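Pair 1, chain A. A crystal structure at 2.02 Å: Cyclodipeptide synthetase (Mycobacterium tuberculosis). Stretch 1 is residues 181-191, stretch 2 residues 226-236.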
# COMPACT_ATOMS: atom_id res chain seq x y z
N GLU A 181 -7.12 -15.50 -2.51
CA GLU A 181 -6.60 -16.11 -3.72
C GLU A 181 -5.34 -15.40 -4.22
O GLU A 181 -4.37 -16.04 -4.54
CB GLU A 181 -7.69 -16.17 -4.83
CG GLU A 181 -8.72 -17.30 -4.49
CD GLU A 181 -9.94 -17.40 -5.45
OE1 GLU A 181 -9.86 -16.83 -6.55
OE2 GLU A 181 -10.99 -18.01 -5.07
N LEU A 182 -5.34 -14.09 -4.23
CA LEU A 182 -4.14 -13.33 -4.60
C LEU A 182 -2.97 -13.66 -3.65
O LEU A 182 -1.87 -13.90 -4.12
CB LEU A 182 -4.43 -11.82 -4.62
CG LEU A 182 -5.34 -11.41 -5.79
CD1 LEU A 182 -6.10 -10.04 -5.44
CD2 LEU A 182 -4.53 -11.42 -7.18
N HIS A 183 -3.23 -13.67 -2.35
CA HIS A 183 -2.16 -13.91 -1.33
C HIS A 183 -1.57 -15.32 -1.51
O HIS A 183 -0.31 -15.47 -1.57
CB HIS A 183 -2.65 -13.70 0.11
CG HIS A 183 -1.56 -13.63 1.13
ND1 HIS A 183 -1.23 -14.69 1.96
CD2 HIS A 183 -0.68 -12.65 1.41
CE1 HIS A 183 -0.23 -14.33 2.74
NE2 HIS A 183 0.11 -13.08 2.44
N ALA A 184 -2.45 -16.34 -1.60
CA ALA A 184 -2.00 -17.74 -1.74
C ALA A 184 -1.19 -17.92 -3.03
O ALA A 184 -0.13 -18.57 -3.02
CB ALA A 184 -3.21 -18.77 -1.67
N ASP A 185 -1.69 -17.38 -4.15
CA ASP A 185 -0.96 -17.44 -5.41
C ASP A 185 0.45 -16.84 -5.26
O ASP A 185 1.45 -17.39 -5.78
CB ASP A 185 -1.74 -16.68 -6.48
CG ASP A 185 -0.96 -16.57 -7.79
OD1 ASP A 185 -0.92 -17.59 -8.49
OD2 ASP A 185 -0.35 -15.51 -8.12
N LEU A 186 0.53 -15.69 -4.60
CA LEU A 186 1.82 -15.00 -4.43
C LEU A 186 2.77 -15.87 -3.62
O LEU A 186 3.95 -16.06 -3.99
CB LEU A 186 1.65 -13.69 -3.67
CG LEU A 186 2.94 -12.98 -3.30
CD1 LEU A 186 3.97 -12.68 -4.56
CD2 LEU A 186 2.65 -11.65 -2.57
N LEU A 187 2.27 -16.37 -2.51
CA LEU A 187 3.07 -17.30 -1.67
C LEU A 187 3.52 -18.55 -2.46
O LEU A 187 4.64 -19.04 -2.29
CB LEU A 187 2.33 -17.61 -0.37
CG LEU A 187 2.68 -16.78 0.89
CD1 LEU A 187 2.73 -15.29 0.73
CD2 LEU A 187 1.83 -17.19 2.16
N THR A 188 2.66 -19.09 -3.30
CA THR A 188 3.00 -20.31 -4.04
C THR A 188 4.10 -19.99 -5.05
O THR A 188 5.08 -20.75 -5.18
CB THR A 188 1.76 -20.81 -4.80
OG1 THR A 188 0.85 -21.33 -3.83
CG2 THR A 188 2.12 -21.92 -5.80
N ARG A 189 3.96 -18.89 -5.78
CA ARG A 189 5.02 -18.49 -6.71
C ARG A 189 6.37 -18.23 -6.05
O ARG A 189 7.40 -18.61 -6.62
CB ARG A 189 4.65 -17.23 -7.43
CG ARG A 189 3.63 -17.33 -8.41
CD ARG A 189 3.30 -15.84 -8.71
NE ARG A 189 2.14 -15.74 -9.57
CZ ARG A 189 2.18 -15.72 -10.90
NH1 ARG A 189 3.34 -15.76 -11.61
NH2 ARG A 189 1.03 -15.64 -11.53
N LEU A 190 6.40 -17.56 -4.91
CA LEU A 190 7.63 -17.42 -4.18
C LEU A 190 8.24 -18.80 -3.78
O LEU A 190 9.48 -18.91 -3.69
CB LEU A 190 7.46 -16.62 -2.91
CG LEU A 190 7.16 -15.14 -3.19
CD1 LEU A 190 6.65 -14.54 -1.87
CD2 LEU A 190 8.44 -14.49 -3.63
N LYS A 191 7.39 -19.78 -3.47
CA LYS A 191 7.87 -21.04 -2.92
C LYS A 191 8.44 -21.83 -4.07
O LYS A 191 9.52 -22.37 -3.97
CB LYS A 191 6.73 -21.84 -2.26
CG LYS A 191 7.16 -23.25 -1.83
CD LYS A 191 6.05 -23.92 -1.06
CE LYS A 191 5.81 -25.35 -1.56
NZ LYS A 191 4.83 -26.02 -0.62
N CYS A 226 9.81 -8.44 6.85
CA CYS A 226 9.48 -7.42 5.86
C CYS A 226 8.81 -8.08 4.61
O CYS A 226 7.82 -7.57 4.08
CB CYS A 226 10.75 -6.68 5.41
SG CYS A 226 10.43 -5.34 4.30
N MSE A 227 9.35 -9.21 4.18
CA MSE A 227 8.70 -10.01 3.08
C MSE A 227 7.27 -10.37 3.48
O MSE A 227 6.34 -10.30 2.66
CB MSE A 227 9.52 -11.25 2.75
CG MSE A 227 8.92 -12.19 1.61
SE MSE A 227 9.08 -11.24 -0.10
CE MSE A 227 11.07 -11.69 -0.26
N ASP A 228 7.05 -10.75 4.74
CA ASP A 228 5.69 -11.12 5.16
C ASP A 228 4.74 -9.91 5.10
O ASP A 228 3.58 -10.03 4.69
CB ASP A 228 5.67 -11.68 6.60
CG ASP A 228 6.29 -13.09 6.71
OD1 ASP A 228 6.51 -13.80 5.71
OD2 ASP A 228 6.59 -13.46 7.85
N TYR A 229 5.23 -8.78 5.56
CA TYR A 229 4.49 -7.52 5.67
C TYR A 229 4.10 -7.07 4.23
O TYR A 229 2.95 -6.80 3.96
CB TYR A 229 5.43 -6.50 6.33
CG TYR A 229 4.86 -5.11 6.60
CD1 TYR A 229 4.59 -4.21 5.54
CD2 TYR A 229 4.62 -4.68 7.96
CE1 TYR A 229 4.03 -2.87 5.82
CE2 TYR A 229 4.06 -3.36 8.25
CZ TYR A 229 3.77 -2.47 7.17
OH TYR A 229 3.24 -1.20 7.45
N ILE A 230 5.06 -7.15 3.30
CA ILE A 230 4.84 -6.73 1.86
C ILE A 230 3.90 -7.72 1.16
O ILE A 230 2.98 -7.31 0.42
CB ILE A 230 6.19 -6.66 1.18
CG1 ILE A 230 6.87 -5.31 1.56
CG2 ILE A 230 6.03 -6.75 -0.34
CD1 ILE A 230 8.42 -5.38 1.23
N CYS A 231 4.08 -9.01 1.42
CA CYS A 231 3.14 -10.00 0.90
C CYS A 231 1.67 -9.79 1.37
O CYS A 231 0.75 -9.96 0.57
CB CYS A 231 3.61 -11.43 1.18
SG CYS A 231 5.07 -11.83 0.15
N ALA A 232 1.46 -9.39 2.64
CA ALA A 232 0.16 -9.06 3.14
C ALA A 232 -0.52 -7.82 2.50
O ALA A 232 -1.75 -7.81 2.37
CB ALA A 232 0.19 -8.89 4.67
N GLU A 233 0.23 -6.78 2.16
CA GLU A 233 -0.30 -5.62 1.41
C GLU A 233 -0.45 -5.92 -0.08
O GLU A 233 -1.21 -5.23 -0.78
CB GLU A 233 0.69 -4.45 1.47
CG GLU A 233 0.77 -3.96 2.90
CD GLU A 233 1.71 -2.77 3.08
OE1 GLU A 233 2.45 -2.43 2.08
OE2 GLU A 233 1.69 -2.22 4.22
N ALA A 234 0.37 -6.83 -0.60
CA ALA A 234 0.47 -7.03 -2.08
C ALA A 234 -0.89 -7.23 -2.83
O ALA A 234 -1.04 -6.73 -3.93
CB ALA A 234 1.37 -8.25 -2.39
N PRO A 235 -1.87 -7.99 -2.28
CA PRO A 235 -3.11 -8.18 -3.07
C PRO A 235 -3.79 -6.86 -3.45
O PRO A 235 -4.37 -6.79 -4.52
CB PRO A 235 -3.99 -9.02 -2.16
CG PRO A 235 -2.93 -9.85 -1.34
CD PRO A 235 -1.85 -8.85 -1.06
N LEU A 236 -3.70 -5.83 -2.62
CA LEU A 236 -4.22 -4.50 -2.95
C LEU A 236 -3.39 -3.79 -3.99
O LEU A 236 -3.92 -2.87 -4.73
CB LEU A 236 -4.37 -3.61 -1.73
CG LEU A 236 -5.53 -3.94 -0.72
CD1 LEU A 236 -5.56 -2.80 0.31
CD2 LEU A 236 -6.91 -4.03 -1.27
O HOH W 1 2.12 -12.43 4.18

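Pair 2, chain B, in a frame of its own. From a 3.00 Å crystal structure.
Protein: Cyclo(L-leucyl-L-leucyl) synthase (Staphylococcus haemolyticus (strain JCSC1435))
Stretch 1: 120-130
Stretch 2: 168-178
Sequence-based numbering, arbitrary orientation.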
# COMPACT_ATOMS: atom_id res chain seq x y z
N ASP B 120 -9.55 -14.05 4.70
CA ASP B 120 -9.60 -14.95 3.55
C ASP B 120 -8.47 -14.67 2.56
O ASP B 120 -7.68 -15.59 2.29
CB ASP B 120 -10.98 -14.87 2.85
CG ASP B 120 -12.13 -15.51 3.62
OD1 ASP B 120 -11.94 -15.82 4.85
OD2 ASP B 120 -13.23 -15.68 3.03
N ILE B 121 -8.36 -13.41 2.06
CA ILE B 121 -7.32 -12.97 1.12
C ILE B 121 -5.91 -13.21 1.72
O ILE B 121 -5.09 -13.85 1.06
CB ILE B 121 -7.55 -11.51 0.63
CG1 ILE B 121 -8.94 -11.34 -0.00
CG2 ILE B 121 -6.51 -11.13 -0.39
CD1 ILE B 121 -9.48 -9.90 -0.17
N TYR B 122 -5.65 -12.76 2.98
CA TYR B 122 -4.36 -12.98 3.66
C TYR B 122 -3.95 -14.44 3.70
O TYR B 122 -2.79 -14.75 3.41
CB TYR B 122 -4.34 -12.41 5.07
CG TYR B 122 -2.94 -12.39 5.67
CD1 TYR B 122 -2.61 -13.21 6.74
CD2 TYR B 122 -1.95 -11.55 5.16
CE1 TYR B 122 -1.33 -13.17 7.32
CE2 TYR B 122 -0.66 -11.52 5.71
CZ TYR B 122 -0.36 -12.34 6.79
OH TYR B 122 0.91 -12.29 7.35
N LYS B 123 -4.90 -15.34 4.04
CA LYS B 123 -4.67 -16.78 4.10
C LYS B 123 -4.23 -17.31 2.73
O LYS B 123 -3.13 -17.85 2.63
CB LYS B 123 -5.91 -17.52 4.61
CG LYS B 123 -5.70 -19.03 4.79
CD LYS B 123 -6.84 -19.85 4.22
CE LYS B 123 -7.99 -19.90 5.21
NZ LYS B 123 -9.18 -20.66 4.73
N THR B 124 -5.05 -17.09 1.69
CA THR B 124 -4.81 -17.44 0.28
C THR B 124 -3.42 -16.97 -0.17
O THR B 124 -2.76 -17.71 -0.90
CB THR B 124 -5.91 -16.74 -0.58
OG1 THR B 124 -7.21 -17.16 -0.16
CG2 THR B 124 -5.71 -16.88 -2.08
N ILE B 125 -2.99 -15.75 0.25
CA ILE B 125 -1.66 -15.20 -0.08
C ILE B 125 -0.58 -15.97 0.69
O ILE B 125 0.37 -16.41 0.05
CB ILE B 125 -1.58 -13.66 0.17
CG1 ILE B 125 -2.42 -12.88 -0.86
CG2 ILE B 125 -0.14 -13.16 0.17
CD1 ILE B 125 -2.81 -11.51 -0.39
N VAL B 126 -0.71 -16.14 2.03
CA VAL B 126 0.27 -16.87 2.85
C VAL B 126 0.44 -18.32 2.35
O VAL B 126 1.58 -18.80 2.28
CB VAL B 126 -0.01 -16.78 4.37
CG1 VAL B 126 0.88 -17.71 5.17
CG2 VAL B 126 0.19 -15.36 4.85
N ASP B 127 -0.67 -18.98 1.96
CA ASP B 127 -0.63 -20.34 1.44
C ASP B 127 0.33 -20.40 0.24
O ASP B 127 1.24 -21.22 0.24
CB ASP B 127 -2.04 -20.83 1.06
CG ASP B 127 -2.98 -21.08 2.24
OD1 ASP B 127 -2.47 -21.24 3.39
OD2 ASP B 127 -4.23 -21.13 2.01
N GLN B 128 0.18 -19.46 -0.72
CA GLN B 128 1.03 -19.33 -1.91
C GLN B 128 2.49 -19.01 -1.52
O GLN B 128 3.42 -19.57 -2.09
CB GLN B 128 0.48 -18.26 -2.87
CG GLN B 128 -0.08 -18.82 -4.16
CD GLN B 128 -1.06 -19.92 -3.94
OE1 GLN B 128 -0.80 -21.07 -4.29
NE2 GLN B 128 -2.20 -19.62 -3.32
N PHE B 129 2.67 -18.17 -0.50
CA PHE B 129 4.00 -17.82 -0.04
C PHE B 129 4.79 -19.04 0.44
O PHE B 129 6.00 -19.13 0.20
CB PHE B 129 3.92 -16.74 1.04
CG PHE B 129 5.26 -16.28 1.55
CD1 PHE B 129 5.82 -16.85 2.69
CD2 PHE B 129 5.96 -15.28 0.89
CE1 PHE B 129 7.07 -16.43 3.16
CE2 PHE B 129 7.20 -14.84 1.38
CZ PHE B 129 7.74 -15.42 2.51
N ASN B 130 4.08 -20.00 1.09
CA ASN B 130 4.68 -21.23 1.59
C ASN B 130 4.78 -22.34 0.51
O ASN B 130 5.81 -23.01 0.41
CB ASN B 130 3.93 -21.70 2.83
CG ASN B 130 3.92 -20.68 3.97
OD1 ASN B 130 4.95 -20.08 4.34
ND2 ASN B 130 2.75 -20.51 4.60
N ALA B 168 11.07 -9.37 6.95
CA ALA B 168 10.59 -8.16 6.27
C ALA B 168 9.41 -8.44 5.33
O ALA B 168 8.62 -7.53 5.08
CB ALA B 168 11.73 -7.49 5.52
N ALA B 169 9.27 -9.70 4.86
CA ALA B 169 8.19 -10.13 3.96
C ALA B 169 6.82 -10.13 4.64
O ALA B 169 5.80 -10.03 3.96
CB ALA B 169 8.50 -11.51 3.40
N GLN B 170 6.79 -10.20 5.99
CA GLN B 170 5.55 -10.19 6.79
C GLN B 170 4.70 -8.94 6.50
O GLN B 170 3.48 -9.02 6.48
CB GLN B 170 5.87 -10.30 8.31
CG GLN B 170 6.71 -11.51 8.75
CD GLN B 170 5.99 -12.83 8.61
OE1 GLN B 170 5.20 -13.23 9.48
NE2 GLN B 170 6.25 -13.54 7.53
N TYR B 171 5.39 -7.79 6.25
CA TYR B 171 4.87 -6.48 5.87
C TYR B 171 4.22 -6.60 4.50
O TYR B 171 3.06 -6.29 4.37
CB TYR B 171 6.04 -5.48 5.81
CG TYR B 171 5.72 -4.09 5.32
CD1 TYR B 171 5.82 -3.76 3.97
CD2 TYR B 171 5.47 -3.06 6.23
CE1 TYR B 171 5.59 -2.45 3.52
CE2 TYR B 171 5.25 -1.75 5.79
CZ TYR B 171 5.29 -1.45 4.44
OH TYR B 171 5.06 -0.15 4.01
N VAL B 172 4.99 -7.08 3.49
CA VAL B 172 4.56 -7.29 2.10
C VAL B 172 3.27 -8.10 2.09
O VAL B 172 2.27 -7.64 1.53
CB VAL B 172 5.66 -7.96 1.21
CG1 VAL B 172 5.18 -8.18 -0.22
CG2 VAL B 172 6.94 -7.15 1.23
N LEU B 173 3.29 -9.27 2.74
CA LEU B 173 2.15 -10.20 2.86
C LEU B 173 0.91 -9.55 3.42
O LEU B 173 -0.17 -9.78 2.90
CB LEU B 173 2.54 -11.43 3.69
CG LEU B 173 3.60 -12.34 3.08
CD1 LEU B 173 4.22 -13.22 4.12
CD2 LEU B 173 3.04 -13.15 1.93
N ALA B 174 1.08 -8.71 4.47
CA ALA B 174 0.00 -8.00 5.16
C ALA B 174 -0.59 -6.85 4.33
O ALA B 174 -1.79 -6.60 4.43
CB ALA B 174 0.50 -7.48 6.49
N GLU B 175 0.25 -6.17 3.53
CA GLU B 175 -0.09 -5.04 2.64
C GLU B 175 -0.86 -5.49 1.37
O GLU B 175 -1.75 -4.80 0.90
CB GLU B 175 1.22 -4.31 2.27
CG GLU B 175 1.11 -3.05 1.42
CD GLU B 175 2.43 -2.33 1.21
OE1 GLU B 175 2.83 -1.56 2.11
OE2 GLU B 175 3.08 -2.53 0.15
N LEU B 176 -0.50 -6.68 0.86
CA LEU B 176 -0.96 -7.33 -0.36
C LEU B 176 -2.47 -7.46 -0.53
O LEU B 176 -2.94 -7.15 -1.64
CB LEU B 176 -0.31 -8.70 -0.56
CG LEU B 176 0.28 -8.85 -1.95
CD1 LEU B 176 1.71 -8.38 -2.00
CD2 LEU B 176 0.13 -10.23 -2.47
N PRO B 177 -3.26 -7.84 0.49
CA PRO B 177 -4.72 -7.93 0.28
C PRO B 177 -5.39 -6.68 -0.30
O PRO B 177 -6.31 -6.84 -1.10
CB PRO B 177 -5.25 -8.30 1.66
CG PRO B 177 -4.11 -9.15 2.23
CD PRO B 177 -2.90 -8.32 1.84
N PHE B 178 -4.85 -5.46 0.01
CA PHE B 178 -5.34 -4.16 -0.52
C PHE B 178 -4.94 -3.92 -2.00
O PHE B 178 -5.56 -3.14 -2.71
CB PHE B 178 -4.87 -3.00 0.36
CG PHE B 178 -5.45 -3.09 1.74
CD1 PHE B 178 -4.70 -3.60 2.79
CD2 PHE B 178 -6.78 -2.74 1.97
CE1 PHE B 178 -5.27 -3.76 4.07
CE2 PHE B 178 -7.34 -2.89 3.25
CZ PHE B 178 -6.57 -3.37 4.29

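The sharpest difference lies at the central position of the second helix, where Cys A231 of pair 1 matches Leu B173 of pair 2, and at its neighbour on the first helix, where Leu A190 matches Phe B129. In pair 1 the small cysteine side chain, chi1 m, points toward the first helix and sits as a knob among His A183, Leu A186, Leu A187 and Leu A190. Its SG lies 3.6 Å from CD2 of Leu A186 and 3.7 Å from CD1 of Leu A190. In pair 2 the longer leucine occupies the site, also with chi1 m, and the first helix meets it with an aromatic ring: CD1 of Leu B173 stands 4.1 Å from the centroid of the Phe B129 ring and 7° off the ring normal, a CH-pi contact over the face.

These differences are built on nearly the same backbone. Fourteen central residues superpose with an RMSD of 0.4 Å, and the N-to-C directions of the helices make angles of 132° in pair 1 and 136° in pair 2. The axes approach to 8.7 Å and 9.8 Å respectively. The bulkier set of pair 2 also buries more surface, 497 Å² against 375 Å².

One end of the contact is nearly identical in the two pairs. Pro A235 and Pro B177 superpose with CA atoms and side-chain centres each 0.3 Å apart, and both rings are C-gamma exo. Each proline receives an aliphatic residue: CB of Leu A182 lies 3.8 Å from CB of Pro A235, and CG2 of Ile B121 lies 3.7 Å from CB of Pro B177.

The next matched position, His A183 and Tyr B122, keeps the direction of an aromatic side chain while changing its chemistry. Both have chi1 t, both start sideways, and both bring a ring edge to the backbone of the second helix. CD2 of His A183 is 3.2 Å from O of Cys A231, and CE2 of Tyr B122 is 3.3 Å from O of Leu B173. The imidazole adds a polar link: water 1 hydrogen-bonds NE2 of His A183 at 2.7 Å and donates to O of Asp A228 at 2.9 Å, bridging the helices. No direct hydrogen bond crosses between the stretches in either pair.

A different exchange occurs where Leu A186 and Ala A234 match Ile B125 and Leu B176. Pair 1 sets a long leucine against a small alanine, with CD2 of Leu A186 3.6 Å from CB of Ala A234. Pair 2 sets a beta-branched isoleucine against a larger leucine, with CD1 of Ile B125 3.8 Å from CB of Leu B176; CG2 of Ile B125 reaches Leu B173 CD2 at 3.6 Å.

At Met A227 and Ala B169, bulk shifts between the helices. The selenomethionine SE of Met A227 lies 4.5 Å from CD1 of Leu A190, whereas the small Ala B169 is met by the larger Phe B129, whose CZ is 4.1 Å from its CB.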